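Local coordinates for 3-deoxy-d-manno-octulosonic-acid transferase (Acinetobacter baumannii, PDB 4BFC), which probably transfers Kdo from CMP-Kdo onto a lipid A precursor in lipopolysaccharide synthesis, its C-terminal domain binding the CMP-Kdo donor, at residues A[166-169]-A[170-174]. Residues are numbered along the deposited sequence; the frame is centred on the assembly and turned at random.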
loop_
_atom_site.group_PDB
_atom_site.type_symbol
_atom_site.label_atom_id
_atom_site.label_comp_id
_atom_site.label_asym_id
_atom_site.label_seq_id
_atom_site.Cartn_x
_atom_site.Cartn_y
_atom_site.Cartn_z
ATOM N N PHE A 166 5.568 -13.082 -4.828
ATOM C CA PHE A 166 5.821 -13.445 -6.218
ATOM C C PHE A 166 6.516 -14.830 -6.232
ATOM O O PHE A 166 7.301 -15.168 -7.122
ATOM C CB PHE A 166 6.704 -12.359 -6.879
ATOM C CG PHE A 166 5.961 -11.091 -7.130
ATOM C CD1 PHE A 166 5.237 -10.923 -8.315
ATOM C CD2 PHE A 166 5.925 -10.103 -6.134
ATOM C CE1 PHE A 166 4.481 -9.750 -8.482
ATOM C CE2 PHE A 166 5.130 -8.948 -6.301
ATOM C CZ PHE A 166 4.462 -8.762 -7.526
ATOM N N GLN A 167 6.171 -15.636 -5.231
ATOM C CA GLN A 167 6.863 -16.906 -4.993
ATOM C C GLN A 167 6.836 -17.789 -6.250
ATOM O O GLN A 167 7.868 -18.359 -6.607
ATOM C CB GLN A 167 6.194 -17.655 -3.824
ATOM C CG GLN A 167 6.960 -18.926 -3.388
ATOM C CD GLN A 167 8.253 -18.606 -2.633
ATOM O OE1 GLN A 167 8.295 -17.743 -1.721
ATOM N NE2 GLN A 167 9.346 -19.312 -2.999
ATOM N N THR A 168 5.651 -17.954 -6.872
ATOM C CA THR A 168 5.528 -18.840 -8.025
ATOM C C THR A 168 6.421 -18.439 -9.172
ATOM O O THR A 168 7.240 -19.278 -9.681
ATOM C CB THR A 168 4.065 -18.919 -8.507
ATOM O OG1 THR A 168 3.267 -19.301 -7.406
ATOM C CG2 THR A 168 3.876 -20.037 -9.600
ATOM N N ILE A 169 6.278 -17.169 -9.572
ATOM C CA ILE A 169 7.023 -16.647 -10.733
ATOM C C ILE A 169 8.514 -16.634 -10.462
ATOM O O ILE A 169 9.283 -17.047 -11.360
ATOM C CB ILE A 169 6.538 -15.240 -11.156
ATOM C CG1 ILE A 169 5.237 -15.276 -11.968
ATOM C CG2 ILE A 169 7.589 -14.466 -12.004
ATOM C CD1 ILE A 169 4.615 -13.877 -12.053
ATOM N N VAL A 170 8.942 -16.178 -9.288
ATOM C CA VAL A 170 10.406 -16.144 -8.995
ATOM C C VAL A 170 10.950 -17.591 -9.035
ATOM O O VAL A 170 11.935 -17.845 -9.719
ATOM C CB VAL A 170 10.727 -15.458 -7.670
ATOM C CG1 VAL A 170 12.211 -15.547 -7.301
ATOM C CG2 VAL A 170 10.422 -13.982 -7.816
ATOM N N ASP A 171 10.268 -18.547 -8.387
ATOM C CA ASP A 171 10.705 -19.980 -8.506
ATOM C C ASP A 171 10.757 -20.510 -9.937
ATOM O O ASP A 171 11.679 -21.257 -10.268
ATOM C CB ASP A 171 9.876 -20.900 -7.628
ATOM C CG ASP A 171 10.134 -20.700 -6.162
ATOM O OD1 ASP A 171 11.157 -20.095 -5.792
ATOM O OD2 ASP A 171 9.296 -21.153 -5.373
ATOM N N GLU A 172 9.838 -20.126 -10.803
ATOM C CA GLU A 172 9.928 -20.559 -12.211
ATOM C C GLU A 172 11.269 -20.083 -12.824
ATOM O O GLU A 172 11.916 -20.790 -13.614
ATOM C CB GLU A 172 8.812 -19.950 -13.035
ATOM C CG GLU A 172 7.451 -20.612 -12.900
ATOM C CD GLU A 172 6.312 -19.784 -13.482
ATOM O OE1 GLU A 172 6.551 -18.728 -14.124
ATOM O OE2 GLU A 172 5.152 -20.175 -13.279
ATOM N N PHE A 173 11.688 -18.872 -12.443
ATOM C CA PHE A 173 12.932 -18.318 -12.933
ATOM C C PHE A 173 14.193 -18.891 -12.229
ATOM O O PHE A 173 15.220 -19.087 -12.885
ATOM C CB PHE A 173 12.869 -16.783 -12.935
ATOM C CG PHE A 173 12.032 -16.214 -14.076
ATOM C CD1 PHE A 173 12.577 -15.898 -15.300
ATOM C CD2 PHE A 173 10.679 -15.950 -13.882
ATOM C CE1 PHE A 173 11.818 -15.381 -16.338
ATOM C CE2 PHE A 173 9.887 -15.448 -14.914
ATOM C CZ PHE A 173 10.461 -15.141 -16.149
ATOM N N ILE A 174 14.109 -19.231 -10.945
ATOM C CA ILE A 174 15.232 -19.856 -10.257
ATOM C C ILE A 174 15.452 -21.249 -10.860
ATOM O O ILE A 174 16.611 -21.653 -11.076
ATOM C CB ILE A 174 14.980 -19.989 -8.730
ATOM C CG1 ILE A 174 14.900 -18.610 -8.029
ATOM C CG2 ILE A 174 16.044 -20.851 -8.034
ATOM C CD1 ILE A 174 14.447 -18.782 -6.582
#
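At the edge of the Phe173 ring, and in its plane, lies the carbonyl O of Ile169, 3.1 Å from CD2 of Phe173. Ile169 runs alongside, pointing the same way, and its CG2 packs 3.8 Å from CE2 of Phe173. Leu148 of helix 148-152 touches both side chains, and helix 199-214 also packs on Phe173. Two further flat groups, the amide of Gln167 and the carboxylate of Asp171, are turned 59° apart. Gln167 bends at chi2, bringing NE2 to OD2 of Asp171 at 3.0 Å in a nearly straight bond (171°). OD2 is met on its syn side, though the donor stands 30° out of the carboxylate plane, while OD1 is hydrogen-bonded to Tyr163 OH, so the carboxylate is gripped at both oxygens. From a second subunit, Glu86 accepts hydrogen bonds from the backbone N of Thr168 and of Ile169, at the helix's first turn. The i to i+4 backbone bonds start at Phe166, the N-cap residue, whose O accepts from Val170 N at 2.9 Å. This is the opening of an alpha helix that links parallel strands 157-159 and 180-181 in a beta-alpha-beta unit of a Rossmann-like domain.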